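FAD:protein FMN transferase (PDB 5MGY) probably transfers FMN from FAD to a threonine side chain of a target protein, releasing AMP, with magnesium or manganese as cofactor. Local coordinates at residues A44-G47 against Q48-K51; P75-D78 against M79-E82. All coordinates share one frame; numbering follows the deposited sequence.

From the N terminus, the chain first reaches interaction 1, in the C-terminal half of helix 35-53, then passes through helix 61-67 and strand 73-75 to interaction 2, where residues 75-78 lead into helix 78-93. Each contact is local, closing a helical turn or capping a helix start and no long loop; the two follow in series, neither nested nor crossed. They nevertheless touch in space: Met-79 lays its SD 3.6 Å from Leu-49 CD2, and its CE reaches the amide of Gln-48. Tyr-162 of helix 159-173 touches both Leu-49 and Met-79, and Asp-61, at the start of helix 61-67, meets Lys-51, Met-76 and Pro-77.

Interaction 1. Residues A44-G47 against Q48-K51; sequences AILG and QLDK. Unlike the reference sequence in segment 44-47: Ile-45 (reference Leu). Unlike the reference sequence in segment 48-51: Gln-48 (reference Glu).
The side-chain amide of Gln-48 comes back toward Ala-44, its OE1 4.1 Å from Ala-44 O, both atoms being acceptors, while the methylene CG of Gln-48 passes 3.8 Å from that same Ala-44 O. Gln-48 N donates to Ala-44 O and Leu-49 N to Ile-45 O, each at 3.1 Å, and Asp-50 N donates to Leu-46 O. Lys-51 N completes the series on Gly-47 O. This unbroken i to i+4 ladder is that of a regular alpha helix, and Gly-47 follows it with ordinary helical backbone angles. On the flank of the turn, Leu-46 CD2 meets Leu-49 CD1 at 4.0 Å, branch against branch across the i, i+3 spacing. Ile-45 CG2 lies 4.3 Å from that same Leu-49 CD1. With its CG beside the backbone N (chi1 -71°), Leu-49 also brings CG to 3.5 Å from Ile-45 O. The branched aliphatic side chains of Ile-45 and Leu-49 suit their buried positions, since both pack on helix 159-173; the Leu-49 side chain lies about 13 Å from the bound magnesium ion. The polar residues Asp-50 and Lys-51 turn their ends away, Lys-51 NZ to a salt bridge with Asp-61 and Asp-50 to a long, weak ion pair with Arg-57.

Interaction 2. Residues P75-D78 against M79-E82; sequences PMPD and MVRE
Arg-81 takes hold of Met-76 side-on: NE, at 2.9 Å, and NH2, at 3.0 Å, both donate to Met-76 O, which lies at the edge of the guanidinium and in its plane. NH2 approaches in the carbonyl plane, whereas NE comes from above it. In a salt bridge, Arg-81 NH2 also lies 2.9 Å from Asp-78 OD1 and uses the anti lone pair of that oxygen, which is tilted out of the guanidinium plane; the carboxylate is turned 84° from that plane. A bend at chi3 (-60°) folds the arginine back toward the helix start, where Pro-77 O and Asp-78 CA lie over one guanidinium face. An alanine in place of Arg-81 would probably leave Met-76 O without its two donors and the Asp-78 carboxylate without its positive mate. Pro-77 is the N-cap residue; its carbonyl accepts weak bonds from Val-80 N and Arg-81 N. The negative charge of Asp-78 probably suits the N-terminal end of the helix, and Glu-82 N donates to Asp-78 O at 2.7 Å. On the apolar side of the turn, Met-76 CE reaches Val-80 CG1 at 3.7 Å, and Pro-77 CD rests 4.1 Å from Val-80 CG2. Flexible methionine and beta-branched valine fill the buried side, both also touching Leu-145 of strand 144-147. Met-76 further packs on helix 61-67, Pro-77 on Gln-52 of helix 35-53, and Glu-82 OE2 is hydrogen-bonded to Tyr-162 OH on helix 159-173.

Interaction 1. Residues A44-G47 against Q48-K51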
loop_
_atom_site.group_PDB
_atom_site.type_symbol
_atom_site.label_atom_id
_atom_site.label_comp_id
_atom_site.label_asym_id
_atom_site.label_seq_id
_atom_site.Cartn_x
_atom_site.Cartn_y
_atom_site.Cartn_z
ATOM N N ALA A 44 -18.475 -6.365 -1.240
ATOM C CA ALA A 44 -18.868 -5.694 -2.448
ATOM C C ALA A 44 -17.750 -4.817 -2.924
ATOM O O ALA A 44 -17.423 -4.830 -4.074
ATOM C CB ALA A 44 -20.101 -4.829 -2.206
ATOM N N ILE A 45 -17.153 -4.101 -1.999
ATOM C CA ILE A 45 -16.129 -3.148 -2.314
ATOM C C ILE A 45 -14.933 -3.857 -2.872
ATOM O O ILE A 45 -14.322 -3.377 -3.801
ATOM C CB ILE A 45 -15.720 -2.411 -1.048
ATOM C CG1 ILE A 45 -16.940 -1.650 -0.539
ATOM C CG2 ILE A 45 -14.528 -1.469 -1.285
ATOM C CD1 ILE A 45 -16.728 -1.004 0.810
ATOM N N LEU A 46 -14.597 -4.982 -2.271
ATOM C CA LEU A 46 -13.475 -5.789 -2.717
ATOM C C LEU A 46 -13.686 -6.414 -4.039
ATOM O O LEU A 46 -12.736 -6.717 -4.721
ATOM C CB LEU A 46 -13.161 -6.887 -1.723
ATOM C CG LEU A 46 -12.590 -6.325 -0.428
ATOM C CD1 LEU A 46 -12.169 -7.446 0.483
ATOM C CD2 LEU A 46 -11.395 -5.395 -0.706
ATOM N N GLY A 47 -14.941 -6.659 -4.399
ATOM C CA GLY A 47 -15.258 -7.170 -5.714
ATOM C C GLY A 47 -15.044 -6.114 -6.750
ATOM O O GLY A 47 -14.562 -6.452 -7.808
ATOM N N GLN A 48 -15.435 -4.875 -6.471
ATOM C CA GLN A 48 -15.241 -3.842 -7.433
ATOM C C GLN A 48 -13.738 -3.635 -7.658
ATOM O O GLN A 48 -13.308 -3.387 -8.785
ATOM C CB GLN A 48 -15.789 -2.534 -6.971
ATOM C CG GLN A 48 -17.265 -2.375 -7.018
ATOM C CD GLN A 48 -17.650 -1.064 -6.367
ATOM O OE1 GLN A 48 -18.366 -1.031 -5.339
ATOM N NE2 GLN A 48 -17.127 0.049 -6.933
ATOM N N LEU A 49 -12.944 -3.692 -6.592
ATOM C CA LEU A 49 -11.529 -3.421 -6.742
ATOM C C LEU A 49 -10.908 -4.468 -7.603
ATOM O O LEU A 49 -10.110 -4.148 -8.469
ATOM C CB LEU A 49 -10.798 -3.347 -5.412
ATOM C CG LEU A 49 -11.116 -2.117 -4.578
ATOM C CD1 LEU A 49 -10.681 -2.290 -3.142
ATOM C CD2 LEU A 49 -10.410 -0.922 -5.080
ATOM N N ASP A 50 -11.295 -5.710 -7.391
ATOM C CA ASP A 50 -10.728 -6.799 -8.143
ATOM C C ASP A 50 -11.122 -6.701 -9.635
ATOM O O ASP A 50 -10.340 -6.951 -10.510
ATOM C CB ASP A 50 -11.242 -8.070 -7.555
ATOM C CG ASP A 50 -10.308 -9.248 -7.763
ATOM O OD1 ASP A 50 -9.986 -9.918 -6.862
ATOM O OD2 ASP A 50 -9.890 -9.673 -8.797
ATOM N N LYS A 51 -12.345 -6.324 -9.907
ATOM C CA LYS A 51 -12.840 -6.275 -11.268
ATOM C C LYS A 51 -12.202 -5.117 -12.005
ATOM O O LYS A 51 -11.922 -5.269 -13.155
ATOM C CB LYS A 51 -14.387 -6.139 -11.270
ATOM C CG LYS A 51 -15.056 -6.569 -12.542
ATOM C CD LYS A 51 -15.185 -5.452 -13.555
ATOM C CE LYS A 51 -15.470 -6.040 -14.933
ATOM N NZ LYS A 51 -15.097 -5.086 -16.012
#

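Interaction 2. Residues P75-D78 against M79-E82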
loop_
_atom_site.group_PDB
_atom_site.type_symbol
_atom_site.label_atom_id
_atom_site.label_comp_id
_atom_site.label_asym_id
_atom_site.label_seq_id
_atom_site.Cartn_x
_atom_site.Cartn_y
_atom_site.Cartn_z
ATOM N N PRO A 75 -11.839 4.795 -22.516
ATOM C CA PRO A 75 -12.639 5.139 -21.313
ATOM C C PRO A 75 -12.362 4.176 -20.137
ATOM O O PRO A 75 -12.123 2.973 -20.353
ATOM C CB PRO A 75 -14.091 5.047 -21.807
ATOM C CG PRO A 75 -14.012 5.037 -23.283
ATOM C CD PRO A 75 -12.705 4.415 -23.639
ATOM N N MET A 76 -12.327 4.726 -18.926
ATOM C CA MET A 76 -12.026 3.928 -17.713
ATOM C C MET A 76 -12.907 4.336 -16.558
ATOM O O MET A 76 -13.302 5.516 -16.424
ATOM C CB MET A 76 -10.554 4.074 -17.242
ATOM C CG MET A 76 -9.488 3.604 -18.206
ATOM S SD MET A 76 -9.562 1.857 -18.529
ATOM C CE MET A 76 -8.888 1.259 -17.025
ATOM N N PRO A 77 -13.143 3.394 -15.659
ATOM C CA PRO A 77 -13.984 3.774 -14.541
ATOM C C PRO A 77 -13.357 4.766 -13.527
ATOM O O PRO A 77 -12.153 5.076 -13.582
ATOM C CB PRO A 77 -14.308 2.439 -13.893
ATOM C CG PRO A 77 -13.528 1.387 -14.569
ATOM C CD PRO A 77 -12.621 2.028 -15.545
ATOM N N ASP A 78 -14.204 5.269 -12.626
ATOM C CA ASP A 78 -13.818 6.255 -11.594
ATOM C C ASP A 78 -12.613 5.856 -10.747
ATOM O O ASP A 78 -11.678 6.640 -10.643
ATOM C CB ASP A 78 -15.041 6.555 -10.698
ATOM C CG ASP A 78 -16.109 7.457 -11.408
ATOM O OD1 ASP A 78 -15.870 8.044 -12.518
ATOM O OD2 ASP A 78 -17.202 7.586 -10.814
ATOM N N MET A 79 -12.652 4.641 -10.183
ATOM C CA MET A 79 -11.568 4.119 -9.362
ATOM C C MET A 79 -10.230 4.261 -10.021
ATOM O O MET A 79 -9.264 4.666 -9.356
ATOM C CB MET A 79 -11.696 2.639 -9.072
ATOM C CG MET A 79 -12.506 2.345 -7.862
ATOM S SD MET A 79 -12.462 0.570 -7.565
ATOM C CE MET A 79 -13.896 0.491 -6.436
ATOM N N VAL A 80 -10.146 3.841 -11.289
ATOM C CA VAL A 80 -8.863 3.721 -11.958
ATOM C C VAL A 80 -8.301 5.123 -12.120
ATOM O O VAL A 80 -7.108 5.340 -11.912
ATOM C CB VAL A 80 -8.993 3.019 -13.297
ATOM C CG1 VAL A 80 -7.696 3.133 -14.084
ATOM C CG2 VAL A 80 -9.347 1.583 -13.098
ATOM N N ARG A 81 -9.175 6.059 -12.455
ATOM C CA ARG A 81 -8.795 7.447 -12.640
ATOM C C ARG A 81 -8.522 8.128 -11.330
ATOM O O ARG A 81 -7.603 8.915 -11.256
ATOM C CB ARG A 81 -9.834 8.216 -13.462
ATOM C CG ARG A 81 -9.599 7.971 -14.939
ATOM C CD ARG A 81 -10.649 8.511 -15.906
ATOM N NE ARG A 81 -11.987 7.947 -15.675
ATOM C CZ ARG A 81 -12.931 8.510 -14.911
ATOM N NH1 ARG A 81 -12.692 9.675 -14.268
ATOM N NH2 ARG A 81 -14.113 7.898 -14.773
ATOM N N GLU A 82 -9.295 7.825 -10.290
ATOM C CA GLU A 82 -8.960 8.314 -8.969
ATOM C C GLU A 82 -7.512 7.843 -8.593
ATOM O O GLU A 82 -6.684 8.630 -8.170
ATOM C CB GLU A 82 -10.017 7.872 -7.911
ATOM C CG GLU A 82 -10.012 8.719 -6.618
ATOM C CD GLU A 82 -10.765 8.120 -5.431
ATOM O OE1 GLU A 82 -10.468 8.491 -4.239
ATOM O OE2 GLU A 82 -11.666 7.294 -5.704
#